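Local coordinates for protein EH1AB1 (Metagenome, PDB 6I8F) that probably hydrolyses carboxylic esters, as a metagenomic ester hydrolase of the alpha/beta hydrolase fold, at residues E55-A59 and S304-F308; G103-I107 and W231-Y236. All blocks are in the same frame, centred on the assembly; numbering follows the deposited sequence.

In the fold
From the N terminus, the chain passes through helices 18-32 and 43-55, and the loop leaving the second of these supplies residues 55-59. Contact 1 joins that loop to residues 304-308, which come just before the last helix, 310-327, so it closes a loop that holds every strand of the eight-stranded central sheet. Contact 2 is nested within this loop: it links residues 103-107, after strand 94-100, to helix 230-236. The centres of contact 1 and contact 2 are 21 Å apart and their nearest atoms about 8 Å, without touching. Helix 43-55 bridges them: it runs into residues 55-59 at its end, while His-43, Val-50 and Asp-51 along it touch side chains of contact 2.

Contact 1 of 2, residues E55-A59 and S304-F308; sequences EDGEA and SLTRF
Arg-307 stretches its side chain, t at chi1, chi2 and chi3, beside the backbone of Asp-56 and Gly-57, so that NH1 reaches Asp-56 O at 3.1 Å in a nearly linear hydrogen bond (174°). The same NH1 lies 3.1 Å from Asp-56 OD2, a salt bridge whose hydrogen-bond component is weak (122°); OD2 approaches near the guanidinium plane, and Asp-56 is t at chi1. A type I turn from Glu-55 to Glu-58 leads helix 43-55 out into an extended backbone at Glu-58 and Ala-59. Opposite it, Leu-305 (phi/psi -92/47) centres an inverse gamma turn, and Phe-308 N bonds back to Leu-305 O at 3.1 Å. Glu-58 CA lies 4.8 Å from Thr-306 CA, and Ala-59 CA 4.2 Å from Arg-307 CA. Two further hydrogen bonds fix this register: Arg-307 N to Gly-57 O at 3.0 Å, and Ala-59 N to Thr-306 OG1 (chi1 p) at 3.0 Å. Glu-58 CA also makes a CA-H...O contact with Ser-304 O at 3.4 Å. Gly-57 fits closely, its CA 4.0 Å from Phe-308 CE2; a beta carbon there would lie only 3.3 Å from Leu-305 CD2. Glu-58 directs its carboxylate to Thr-116 and Ser-115 at the start of helix 114-124, while Phe-308 packs on helix 18-32. The contact thus ties the exit of an N-terminal helix to the loop before the C-terminal helix. Three of the four hydrogen bonds engage a backbone group, but only Arg-307 N to Gly-57 O joins two: the join is polar, with the Arg-307 and Thr-306 side chains serving main-chain partners.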
loop_
_atom_site.group_PDB
_atom_site.type_symbol
_atom_site.label_atom_id
_atom_site.label_comp_id
_atom_site.label_asym_id
_atom_site.label_seq_id
_atom_site.Cartn_x
_atom_site.Cartn_y
_atom_site.Cartn_z
ATOM N N GLU A 55 24.808 8.989 7.166
ATOM C CA GLU A 55 24.677 8.412 8.504
ATOM C C GLU A 55 23.979 9.387 9.459
ATOM O O GLU A 55 23.106 8.986 10.243
ATOM C CB GLU A 55 26.036 8.086 9.108
ATOM C CG GLU A 55 26.641 6.823 8.568
ATOM C CD GLU A 55 27.765 6.281 9.430
ATOM O OE1 GLU A 55 27.571 6.161 10.679
ATOM O OE2 GLU A 55 28.822 5.975 8.853
ATOM N N ASP A 56 24.402 10.655 9.418
ATOM C CA ASP A 56 23.961 11.674 10.369
ATOM C C ASP A 56 22.610 12.266 9.941
ATOM O O ASP A 56 22.070 13.103 10.658
ATOM C CB ASP A 56 25.026 12.764 10.541
ATOM C CG ASP A 56 24.873 13.604 11.806
ATOM O OD1 ASP A 56 24.400 13.055 12.849
ATOM O OD2 ASP A 56 25.197 14.813 11.741
ATOM N N GLY A 57 22.100 11.858 8.765
ATOM C CA GLY A 57 20.814 12.300 8.230
ATOM C C GLY A 57 19.676 11.315 8.504
ATOM O O GLY A 57 18.524 11.623 8.249
ATOM N N GLU A 58 20.003 10.106 8.972
ATOM C CA GLU A 58 19.008 9.165 9.447
ATOM C C GLU A 58 18.542 9.588 10.841
ATOM O O GLU A 58 19.308 10.175 11.602
ATOM C CB GLU A 58 19.570 7.761 9.625
ATOM C CG GLU A 58 19.993 7.060 8.353
ATOM C CD GLU A 58 20.059 5.560 8.552
ATOM O OE1 GLU A 58 20.953 5.111 9.316
ATOM O OE2 GLU A 58 19.158 4.846 8.013
ATOM N N ALA A 59 17.299 9.234 11.171
ATOM C CA ALA A 59 16.803 9.269 12.546
ATOM C C ALA A 59 17.744 8.456 13.454
ATOM O O ALA A 59 18.479 7.583 12.985
ATOM C CB ALA A 59 15.393 8.717 12.578
ATOM N N SER A 304 15.413 7.584 3.881
ATOM C CA SER A 304 16.504 7.432 4.822
ATOM C C SER A 304 16.986 8.776 5.380
ATOM O O SER A 304 17.851 8.765 6.227
ATOM C CB SER A 304 17.633 6.648 4.213
ATOM O OG SER A 304 18.149 7.320 3.084
ATOM N N LEU A 305 16.403 9.902 4.956
ATOM C CA LEU A 305 16.743 11.225 5.527
ATOM C C LEU A 305 15.805 11.556 6.688
ATOM O O LEU A 305 15.317 12.686 6.813
ATOM C CB LEU A 305 16.663 12.300 4.442
ATOM C CG LEU A 305 17.796 12.267 3.425
ATOM C CD1 LEU A 305 17.428 13.074 2.185
ATOM C CD2 LEU A 305 19.088 12.782 4.042
ATOM N N THR A 306 15.624 10.584 7.586
ATOM C CA THR A 306 14.530 10.609 8.530
ATOM C C THR A 306 14.859 11.465 9.761
ATOM O O THR A 306 14.010 11.628 10.619
ATOM C CB THR A 306 14.116 9.174 8.857
ATOM O OG1 THR A 306 15.280 8.415 9.178
ATOM C CG2 THR A 306 13.389 8.536 7.692
ATOM N N ARG A 307 16.068 12.034 9.836
ATOM C CA ARG A 307 16.374 13.068 10.834
ATOM C C ARG A 307 15.605 14.351 10.507
ATOM O O ARG A 307 15.105 15.030 11.405
ATOM C CB ARG A 307 17.869 13.385 10.857
ATOM C CG ARG A 307 18.228 14.550 11.764
ATOM C CD ARG A 307 19.724 14.731 11.814
ATOM N NE ARG A 307 20.052 15.967 12.494
ATOM C CZ ARG A 307 21.282 16.411 12.700
ATOM N NH1 ARG A 307 22.320 15.716 12.256
ATOM N NH2 ARG A 307 21.450 17.553 13.355
ATOM N N PHE A 308 15.507 14.652 9.207
ATOM C CA PHE A 308 14.974 15.902 8.700
ATOM C C PHE A 308 13.536 15.762 8.200
ATOM O O PHE A 308 12.795 16.734 8.276
ATOM C CB PHE A 308 15.848 16.421 7.563
ATOM C CG PHE A 308 17.264 16.688 7.988
ATOM C CD1 PHE A 308 17.559 17.787 8.782
ATOM C CD2 PHE A 308 18.283 15.815 7.650
ATOM C CE1 PHE A 308 18.863 18.038 9.181
ATOM C CE2 PHE A 308 19.579 16.054 8.075
ATOM C CZ PHE A 308 19.867 17.167 8.833
#

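Contact 2 of 2, residues G103-I107 and W231-Y236; sequences GGFVI and WFWEAY
Gly-103 and Gly-104 end an HGGG sequence, the motif that in hormone-sensitive-lipase-like esterases of the alpha/beta hydrolase fold shapes the oxyanion hole, probably so here. Gly-103 (phi/psi 132/26) turns its O back to accept Val-106 N and Ile-107 N, both at 2.9 Å; this O also lies 3.6 Å from Phe-232 CE1. Gly-104 (65/20) and Phe-105 (66/18) both have left-handed backbone angles. Gly-104 has its CA 4.0 Å from Phe-232 CD1, where a beta carbon would clash at 2.6 Å. Phe-105, m at chi1, stacks offset on Tyr-236 (chi1 t): centroids 4.3 Å apart, planes at 11°, CD2 of Phe-105 3.4 Å from CE2 of Tyr-236. Phe-105 CB makes a CH-pi contact over the face of the Tyr-236 ring, 3.9 Å from its centroid. Pro-144 and Ile-145 of helix 143-157 touch the side chains of both Phe-105 and Tyr-236. Val-106 (chi1 t) points into the helix 230-236 surface, with CB 3.8 Å from Phe-232 CD1, CG1 3.9 Å from Trp-231 CZ3 and CG2 4.0 Å from Ala-235 CB. Ile-107 (chi1 p, chi2 t) completes an apolar interface that seats residues 103-107 on helix 230-236 through Trp-231, Phe-232, Ala-235 and Tyr-236; Trp-231 NE1 bonds instead to Leu-41 O. Ile-107 CD1 meets the edge of the Phe-232 ring 4.0 Å from CZ, and Ile-107 CG2 lies near the Trp-231 ring plane, 4.1 Å from CH2.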
loop_
_atom_site.group_PDB
_atom_site.type_symbol
_atom_site.label_atom_id
_atom_site.label_comp_id
_atom_site.label_asym_id
_atom_site.label_seq_id
_atom_site.Cartn_x
_atom_site.Cartn_y
_atom_site.Cartn_z
ATOM N N GLY A 103 22.533 4.936 -3.199
ATOM C CA GLY A 103 23.763 5.712 -3.358
ATOM C C GLY A 103 24.338 5.651 -4.769
ATOM O O GLY A 103 25.556 5.786 -4.961
ATOM N N GLY A 104 23.485 5.403 -5.762
ATOM C CA GLY A 104 23.871 5.480 -7.163
ATOM C C GLY A 104 24.912 4.443 -7.574
ATOM O O GLY A 104 25.563 4.624 -8.614
ATOM N N PHE A 105 25.049 3.365 -6.783
ATOM C CA PHE A 105 26.049 2.310 -6.963
ATOM C C PHE A 105 27.484 2.841 -6.731
ATOM O O PHE A 105 28.467 2.186 -7.109
ATOM C CB PHE A 105 25.902 1.658 -8.344
ATOM C CG PHE A 105 24.551 1.050 -8.665
ATOM C CD1 PHE A 105 24.157 -0.150 -8.101
ATOM C CD2 PHE A 105 23.695 1.653 -9.577
ATOM C CE1 PHE A 105 22.927 -0.715 -8.415
ATOM C CE2 PHE A 105 22.453 1.098 -9.869
ATOM C CZ PHE A 105 22.078 -0.098 -9.299
ATOM N N VAL A 106 27.615 3.998 -6.072
ATOM C CA VAL A 106 28.929 4.650 -5.859
ATOM C C VAL A 106 29.158 4.945 -4.370
ATOM O O VAL A 106 30.298 4.882 -3.914
ATOM C CB VAL A 106 29.078 5.931 -6.706
ATOM C CG1 VAL A 106 30.368 6.683 -6.394
ATOM C CG2 VAL A 106 28.995 5.627 -8.193
ATOM N N ILE A 107 28.093 5.293 -3.633
ATOM C CA ILE A 107 28.184 5.617 -2.203
ATOM C C ILE A 107 27.113 4.824 -1.439
ATOM O O ILE A 107 26.399 4.005 -2.019
ATOM C CB ILE A 107 28.043 7.135 -1.986
ATOM C CG1 ILE A 107 26.622 7.625 -2.289
ATOM C CG2 ILE A 107 29.094 7.890 -2.790
ATOM C CD1 ILE A 107 26.446 9.107 -2.140
ATOM N N TRP A 231 29.027 12.344 -12.276
ATOM C CA TRP A 231 29.908 11.903 -11.206
ATOM C C TRP A 231 29.560 10.464 -10.786
ATOM O O TRP A 231 30.457 9.705 -10.412
ATOM C CB TRP A 231 29.840 12.885 -10.031
ATOM C CG TRP A 231 30.850 12.661 -8.949
ATOM C CD1 TRP A 231 32.108 13.186 -8.875
ATOM C CD2 TRP A 231 30.669 11.885 -7.749
ATOM N NE1 TRP A 231 32.720 12.797 -7.713
ATOM C CE2 TRP A 231 31.863 11.999 -7.000
ATOM C CE3 TRP A 231 29.622 11.109 -7.235
ATOM C CZ2 TRP A 231 32.035 11.357 -5.772
ATOM C CZ3 TRP A 231 29.790 10.485 -6.016
ATOM C CH2 TRP A 231 30.980 10.603 -5.300
ATOM N N PHE A 232 28.266 10.112 -10.857
ATOM C CA PHE A 232 27.772 8.775 -10.559
ATOM C C PHE A 232 27.796 7.900 -11.815
ATOM O O PHE A 232 28.348 6.786 -11.816
ATOM C CB PHE A 232 26.350 8.839 -9.994
ATOM C CG PHE A 232 26.286 9.362 -8.583
ATOM C CD1 PHE A 232 26.477 8.512 -7.504
ATOM C CD2 PHE A 232 26.083 10.712 -8.336
ATOM C CE1 PHE A 232 26.446 8.997 -6.206
ATOM C CE2 PHE A 232 26.056 11.193 -7.035
ATOM C CZ PHE A 232 26.237 10.337 -5.974
ATOM N N TRP A 233 27.152 8.407 -12.866
ATOM C CA TRP A 233 26.883 7.662 -14.071
ATOM C C TRP A 233 28.186 7.166 -14.724
ATOM O O TRP A 233 28.270 6.009 -15.150
ATOM C CB TRP A 233 26.042 8.518 -15.026
ATOM C CG TRP A 233 25.675 7.789 -16.278
ATOM C CD1 TRP A 233 26.289 7.891 -17.491
ATOM C CD2 TRP A 233 24.651 6.792 -16.428
ATOM N NE1 TRP A 233 25.703 7.044 -18.392
ATOM C CE2 TRP A 233 24.694 6.361 -17.772
ATOM C CE3 TRP A 233 23.699 6.225 -15.572
ATOM C CZ2 TRP A 233 23.824 5.394 -18.272
ATOM C CZ3 TRP A 233 22.834 5.276 -16.070
ATOM C CH2 TRP A 233 22.898 4.867 -17.402
ATOM N N GLU A 234 29.211 8.025 -14.759
ATOM C CA GLU A 234 30.454 7.751 -15.478
ATOM C C GLU A 234 31.362 6.834 -14.659
ATOM O O GLU A 234 32.247 6.178 -15.206
ATOM C CB GLU A 234 31.151 9.066 -15.834
ATOM C CG GLU A 234 30.349 9.872 -16.848
ATOM C CD GLU A 234 31.039 11.070 -17.470
ATOM O OE1 GLU A 234 32.026 11.563 -16.891
ATOM O OE2 GLU A 234 30.574 11.500 -18.537
ATOM N N ALA A 235 31.141 6.795 -13.341
ATOM C CA ALA A 235 31.866 5.893 -12.483
ATOM C C ALA A 235 31.361 4.463 -12.711
ATOM O O ALA A 235 32.134 3.495 -12.692
ATOM C CB ALA A 235 31.706 6.340 -11.048
ATOM N N TYR A 236 30.051 4.342 -12.954
ATOM C CA TYR A 236 29.326 3.059 -12.897
ATOM C C TYR A 236 29.283 2.360 -14.266
ATOM O O TYR A 236 29.482 1.155 -14.362
ATOM C CB TYR A 236 27.917 3.328 -12.362
ATOM C CG TYR A 236 27.006 2.129 -12.280
ATOM C CD1 TYR A 236 27.398 0.968 -11.629
ATOM C CD2 TYR A 236 25.735 2.168 -12.838
ATOM C CE1 TYR A 236 26.555 -0.126 -11.538
ATOM C CE2 TYR A 236 24.878 1.082 -12.753
ATOM C CZ TYR A 236 25.286 -0.065 -12.095
ATOM O OH TYR A 236 24.441 -1.130 -12.004
#